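Long-range contacts in histidine triad protein (PDB 5CS2), which probably hydrolyses diadenosine triphosphate to AMP and ADP as a dimeric histidine triad enzyme of the malaria parasite Plasmodium falciparum: residues 50-55 with 118-123; 83-88 with 193-198. One frame throughout, in Å; residues are numbered along the deposited sequence.

Interaction 1. Residues 50-55 with 118-123; sequences PLLPGH and HIIPRK
His55 carries this contact, and its side chain can be followed atom by atom. From CB, chi1 of -173° sets CG anti to the backbone N, which lays the imidazole alongside Ile120, the two side chains pointing the same way. CG and CD2 lie against Ile120 CG1, a methylene seated over the middle of one ring face, 3.6 Å from the ring centroid and close to the normal: a CH-pi contact. ND1 accepts the backbone N-H of Leu51 in the ring plane (Leu51 N to His55 ND1 2.9 Å, nearly straight at 174°). Farther out, CE1 meets Ile120 CD1 at 3.9 Å. At the tip, NE2 shares a hydrogen bond with His118 ND1, 2.9 Å long at 163°, each nitrogen lying at the edge of the other ring. Two in-plane bonds and a covered face thus fix the rotation of the His55 ring. His118 is the third histidine of the triad sequence His-Val-His-Ile-His that runs into strand 116-122, the signature of the histidine triad (HIT) family; it is predicted to bind substrate, so His55 probably acts as a second-shell residue that orients it. The backbone of 52-55 is a type II turn, with Gly54 at its third position. Glycine's lack of a side chain lets Pro121 come close to the turn, its CD 3.4 Å from Gly54 O, where a CB would collide with Pro121 CG. Leu52 crosses Ile120 at about a right angle, Leu52 CB to Ile120 CG2 3.8 Å, and its CD1 rests near NE of Arg122, whose guanidinium is held by Ser99 and Asp126. A water bridges the two backbones, donating to Pro53 O at 2.6 Å and to Pro121 O at 3.0 Å.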
loop_
_atom_site.group_PDB
_atom_site.type_symbol
_atom_site.label_atom_id
_atom_site.label_comp_id
_atom_site.label_asym_id
_atom_site.label_seq_id
_atom_site.Cartn_x
_atom_site.Cartn_y
_atom_site.Cartn_z
ATOM N N PRO A 50 -11.755 -12.398 9.912
ATOM C CA PRO A 50 -10.375 -12.535 9.414
ATOM C C PRO A 50 -10.232 -13.647 8.385
ATOM O O PRO A 50 -10.874 -14.699 8.515
ATOM C CB PRO A 50 -9.568 -12.849 10.683
ATOM C CG PRO A 50 -10.552 -13.509 11.607
ATOM C CD PRO A 50 -11.863 -12.831 11.324
ATOM N N LEU A 51 -9.405 -13.415 7.351
ATOM C CA LEU A 51 -9.144 -14.451 6.352
ATOM C C LEU A 51 -8.219 -15.475 6.974
ATOM O O LEU A 51 -8.333 -16.662 6.686
ATOM C CB LEU A 51 -8.499 -13.877 5.090
ATOM C CG LEU A 51 -9.429 -13.225 4.080
ATOM C CD1 LEU A 51 -8.636 -12.651 2.949
ATOM C CD2 LEU A 51 -10.437 -14.223 3.512
ATOM N N LEU A 52 -7.283 -14.997 7.812
ATOM C CA LEU A 52 -6.285 -15.787 8.524
ATOM C C LEU A 52 -6.028 -15.105 9.865
ATOM O O LEU A 52 -6.341 -13.914 9.981
ATOM C CB LEU A 52 -4.960 -15.804 7.726
ATOM C CG LEU A 52 -4.923 -16.564 6.397
ATOM C CD1 LEU A 52 -3.592 -16.309 5.689
ATOM C CD2 LEU A 52 -5.098 -18.067 6.599
ATOM N N PRO A 53 -5.375 -15.773 10.859
ATOM C CA PRO A 53 -5.101 -15.087 12.147
ATOM C C PRO A 53 -4.240 -13.831 12.032
ATOM O O PRO A 53 -3.279 -13.793 11.277
ATOM C CB PRO A 53 -4.370 -16.151 12.980
ATOM C CG PRO A 53 -4.695 -17.443 12.345
ATOM C CD PRO A 53 -4.923 -17.182 10.892
ATOM N N GLY A 54 -4.592 -12.810 12.795
ATOM C CA GLY A 54 -3.845 -11.556 12.780
ATOM C C GLY A 54 -4.232 -10.595 11.673
ATOM O O GLY A 54 -3.657 -9.513 11.583
ATOM N N HIS A 55 -5.262 -10.936 10.903
ATOM C CA HIS A 55 -5.798 -10.069 9.828
ATOM C C HIS A 55 -6.337 -8.788 10.447
ATOM O O HIS A 55 -7.278 -8.816 11.249
ATOM C CB HIS A 55 -6.912 -10.814 9.074
ATOM C CG HIS A 55 -7.456 -10.128 7.846
ATOM N ND1 HIS A 55 -8.260 -10.817 6.949
ATOM C CD2 HIS A 55 -7.321 -8.852 7.419
ATOM C CE1 HIS A 55 -8.579 -9.941 6.008
ATOM N NE2 HIS A 55 -8.021 -8.753 6.232
ATOM N N HIS A 118 -5.676 -3.851 4.137
ATOM C CA HIS A 118 -5.674 -5.172 4.754
ATOM C C HIS A 118 -4.226 -5.538 5.013
ATOM O O HIS A 118 -3.379 -5.401 4.112
ATOM C CB HIS A 118 -6.223 -6.238 3.810
ATOM C CG HIS A 118 -7.663 -6.071 3.512
ATOM N ND1 HIS A 118 -8.628 -6.698 4.265
ATOM C CD2 HIS A 118 -8.256 -5.332 2.547
ATOM C CE1 HIS A 118 -9.783 -6.339 3.724
ATOM N NE2 HIS A 118 -9.601 -5.517 2.688
ATOM N N ILE A 119 -3.933 -6.037 6.221
ATOM C CA ILE A 119 -2.588 -6.543 6.536
ATOM C C ILE A 119 -2.856 -7.934 7.048
ATOM O O ILE A 119 -3.550 -8.083 8.064
ATOM C CB ILE A 119 -1.821 -5.713 7.562
ATOM C CG1 ILE A 119 -1.489 -4.316 7.033
ATOM C CG2 ILE A 119 -0.530 -6.466 8.021
ATOM C CD1 ILE A 119 -0.922 -3.384 8.114
ATOM N N ILE A 120 -2.330 -8.937 6.357
ATOM C CA ILE A 120 -2.568 -10.341 6.729
ATOM C C ILE A 120 -1.238 -11.040 6.934
ATOM O O ILE A 120 -0.513 -11.311 5.964
ATOM C CB ILE A 120 -3.473 -11.121 5.732
ATOM C CG1 ILE A 120 -4.769 -10.354 5.373
ATOM C CG2 ILE A 120 -3.789 -12.538 6.279
ATOM C CD1 ILE A 120 -5.350 -10.652 4.013
ATOM N N PRO A 121 -0.930 -11.437 8.175
ATOM C CA PRO A 121 0.322 -12.182 8.415
ATOM C C PRO A 121 0.255 -13.499 7.662
ATOM O O PRO A 121 -0.825 -14.076 7.536
ATOM C CB PRO A 121 0.304 -12.415 9.933
ATOM C CG PRO A 121 -0.602 -11.336 10.471
ATOM C CD PRO A 121 -1.683 -11.244 9.430
ATOM N N ARG A 122 1.387 -13.941 7.094
ATOM C CA ARG A 122 1.415 -15.174 6.295
ATOM C C ARG A 122 2.439 -16.202 6.809
ATOM O O ARG A 122 3.530 -15.826 7.228
ATOM C CB ARG A 122 1.732 -14.844 4.827
ATOM C CG ARG A 122 0.728 -13.918 4.121
ATOM C CD ARG A 122 -0.699 -14.407 4.193
ATOM N NE ARG A 122 -0.870 -15.727 3.586
ATOM C CZ ARG A 122 -1.092 -15.928 2.292
ATOM N NH1 ARG A 122 -1.191 -14.897 1.458
ATOM N NH2 ARG A 122 -1.225 -17.162 1.818
ATOM N N LYS A 123 2.069 -17.500 6.756
ATOM C CA LYS A 123 2.895 -18.654 7.167
ATOM C C LYS A 123 2.789 -19.799 6.146
ATOM O O LYS A 123 1.849 -19.820 5.348
ATOM C CB LYS A 123 2.484 -19.125 8.573
ATOM C CG LYS A 123 2.936 -18.173 9.672
ATOM C CD LYS A 123 2.061 -18.265 10.918
ATOM C CE LYS A 123 2.825 -17.762 12.121
ATOM N NZ LYS A 123 1.947 -17.521 13.299
HETATM O O HOH W 1 -1.987 -15.596 9.842
#

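Interaction 2. Residues 83-88 with 193-198; sequences NFMCYI and SYINEK
Phe84 and Tyr194 both set CG anti to the backbone N (chi1 176° and -172°), whereas Ile88 and Ile195 place CG1 beside theirs; these rotamers send all four side chains into the gap between two helices. The segment axes cross almost perpendicularly, at 96°, and come no closer than 11.5 Å, so contact is made by side chains alone, without a hydrogen bond. Ile195 is the central piece. Its CG2 touches the edge of the Phe84 ring (CZ, 4.1 Å), its CG1 meets Ile88 CG1 at 4.1 Å, and its CD1 reaches Met85 SD at 4.0 Å, the methionine chain being bent at chi2 and chi3. Ile88 slides past Tyr194 in the opposite direction, laying CD1 in the ring plane against the edge atom CE2 at 3.9 Å. Within its own helix, Ile88 CG1 also lies over one face of Phe84, toward the rim. The result is apolar packing of helix 181-199 across helix 72-93, extended by Phe199 meeting Phe84 edge-to-face, by helix 4-11 and Trp14, and by strand 35-38 through Phe36 and Ile37.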
loop_
_atom_site.group_PDB
_atom_site.type_symbol
_atom_site.label_atom_id
_atom_site.label_comp_id
_atom_site.label_asym_id
_atom_site.label_seq_id
_atom_site.Cartn_x
_atom_site.Cartn_y
_atom_site.Cartn_z
ATOM N N ASN A 83 3.368 0.281 7.473
ATOM C CA ASN A 83 4.744 -0.228 7.638
ATOM C C ASN A 83 5.008 -0.540 9.131
ATOM O O ASN A 83 5.482 -1.637 9.444
ATOM C CB ASN A 83 5.741 0.790 7.093
ATOM C CG ASN A 83 7.106 0.195 6.927
ATOM O OD1 ASN A 83 7.937 0.254 7.832
ATOM N ND2 ASN A 83 7.381 -0.325 5.755
ATOM N N PHE A 84 4.626 0.391 10.025
ATOM C CA PHE A 84 4.754 0.237 11.481
ATOM C C PHE A 84 3.996 -1.012 11.939
ATOM O O PHE A 84 4.528 -1.794 12.734
ATOM C CB PHE A 84 4.231 1.483 12.203
ATOM C CG PHE A 84 4.232 1.361 13.718
ATOM C CD1 PHE A 84 5.424 1.454 14.439
ATOM C CD2 PHE A 84 3.057 1.070 14.409
ATOM C CE1 PHE A 84 5.429 1.334 15.834
ATOM C CE2 PHE A 84 3.071 0.899 15.806
ATOM C CZ PHE A 84 4.253 1.061 16.507
ATOM N N MET A 85 2.723 -1.210 11.458
ATOM C CA MET A 85 1.934 -2.364 11.875
ATOM C C MET A 85 2.464 -3.689 11.352
ATOM O O MET A 85 2.362 -4.681 12.056
ATOM C CB MET A 85 0.444 -2.184 11.535
ATOM C CG MET A 85 -0.241 -1.138 12.401
ATOM S SD MET A 85 -0.005 -1.357 14.225
ATOM C CE MET A 85 -0.430 -2.960 14.434
ATOM N N CYS A 86 3.125 -3.712 10.162
ATOM C CA CYS A 86 3.756 -4.944 9.701
ATOM C C CYS A 86 4.899 -5.302 10.639
ATOM O O CYS A 86 5.080 -6.476 10.940
ATOM C CB CYS A 86 4.237 -4.824 8.265
ATOM S SG CYS A 86 2.890 -4.808 7.083
ATOM N N TYR A 87 5.612 -4.295 11.142
ATOM C CA TYR A 87 6.683 -4.527 12.131
ATOM C C TYR A 87 6.101 -5.130 13.424
ATOM O O TYR A 87 6.542 -6.193 13.856
ATOM C CB TYR A 87 7.433 -3.230 12.420
ATOM C CG TYR A 87 8.529 -3.363 13.461
ATOM C CD1 TYR A 87 9.746 -3.978 13.151
ATOM C CD2 TYR A 87 8.342 -2.906 14.761
ATOM C CE1 TYR A 87 10.769 -4.074 14.096
ATOM C CE2 TYR A 87 9.344 -3.034 15.725
ATOM C CZ TYR A 87 10.560 -3.601 15.381
ATOM O OH TYR A 87 11.560 -3.696 16.318
ATOM N N ILE A 88 5.050 -4.498 13.986
ATOM C CA ILE A 88 4.398 -4.991 15.215
ATOM C C ILE A 88 3.846 -6.391 15.045
ATOM O O ILE A 88 4.135 -7.261 15.867
ATOM C CB ILE A 88 3.277 -3.983 15.648
ATOM C CG1 ILE A 88 3.855 -2.588 16.024
ATOM C CG2 ILE A 88 2.409 -4.580 16.780
ATOM C CD1 ILE A 88 4.973 -2.547 17.189
ATOM N N SER A 193 -1.103 -3.444 23.896
ATOM C CA SER A 193 -0.173 -3.678 25.015
ATOM C C SER A 193 1.268 -3.735 24.547
ATOM O O SER A 193 2.134 -3.115 25.168
ATOM C CB SER A 193 -0.522 -4.948 25.776
ATOM O OG SER A 193 -1.805 -4.817 26.364
ATOM N N TYR A 194 1.498 -4.412 23.409
ATOM C CA TYR A 194 2.818 -4.529 22.801
ATOM C C TYR A 194 3.330 -3.191 22.311
ATOM O O TYR A 194 4.468 -2.853 22.591
ATOM C CB TYR A 194 2.826 -5.592 21.714
ATOM C CG TYR A 194 4.212 -5.875 21.187
ATOM C CD1 TYR A 194 5.076 -6.730 21.870
ATOM C CD2 TYR A 194 4.680 -5.254 20.029
ATOM C CE1 TYR A 194 6.379 -6.953 21.417
ATOM C CE2 TYR A 194 5.974 -5.483 19.557
ATOM C CZ TYR A 194 6.821 -6.326 20.259
ATOM O OH TYR A 194 8.086 -6.549 19.784
ATOM N N ILE A 195 2.488 -2.392 21.594
ATOM C CA ILE A 195 2.887 -1.077 21.146
ATOM C C ILE A 195 3.324 -0.242 22.355
ATOM O O ILE A 195 4.402 0.342 22.337
ATOM C CB ILE A 195 1.763 -0.396 20.285
ATOM C CG1 ILE A 195 1.490 -1.213 19.012
ATOM C CG2 ILE A 195 2.119 1.046 19.967
ATOM C CD1 ILE A 195 0.132 -0.845 18.207
ATOM N N ASN A 196 2.493 -0.219 23.419
ATOM C CA ASN A 196 2.767 0.540 24.640
ATOM C C ASN A 196 4.091 0.145 25.304
ATOM O O ASN A 196 4.886 1.017 25.669
ATOM C CB ASN A 196 1.602 0.374 25.607
ATOM C CG ASN A 196 0.364 1.117 25.170
ATOM O OD1 ASN A 196 0.421 2.010 24.322
ATOM N ND2 ASN A 196 -0.767 0.793 25.776
ATOM N N GLU A 197 4.331 -1.137 25.411
ATOM C CA GLU A 197 5.537 -1.686 26.049
ATOM C C GLU A 197 6.829 -1.258 25.323
ATOM O O GLU A 197 7.790 -0.828 25.969
ATOM C CB GLU A 197 5.415 -3.220 26.125
ATOM C CG GLU A 197 6.588 -3.917 26.795
ATOM C CD GLU A 197 6.435 -5.415 26.984
ATOM O OE1 GLU A 197 6.708 -6.172 26.024
ATOM O OE2 GLU A 197 6.073 -5.835 28.107
ATOM N N LYS A 198 6.819 -1.315 23.979
ATOM C CA LYS A 198 7.995 -1.004 23.171
ATOM C C LYS A 198 8.165 0.444 22.806
ATOM O O LYS A 198 9.289 0.856 22.494
ATOM C CB LYS A 198 7.977 -1.870 21.891
ATOM C CG LYS A 198 7.980 -3.375 22.136
ATOM C CD LYS A 198 9.262 -3.841 22.833
ATOM C CE LYS A 198 9.268 -5.332 23.065
ATOM N NZ LYS A 198 10.432 -5.739 23.893
#

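The centres of interactions 1 and 2 lie 16 Å apart, yet the contacts touch through Ile119 of strand 116-122. Its CD1 packs on Met85 CB and its CG2 on Cys86 SG, each at 3.9 Å, joining the sheet to helix 72-93. Interaction 1 brings His118 to the predicted substrate site and borders two more of its predicted residues: side chains of His118 and Gln103 are about 3 Å apart, as are those of His55 and Asn47. Interaction 2 is farther from it, the Met85 side chain about 11 Å from that of His118. Both contacts reach the second subunit: Arg122 packs on its Ala108, and Asn83 ND2 hydrogen-bonds to its Tyr67 O.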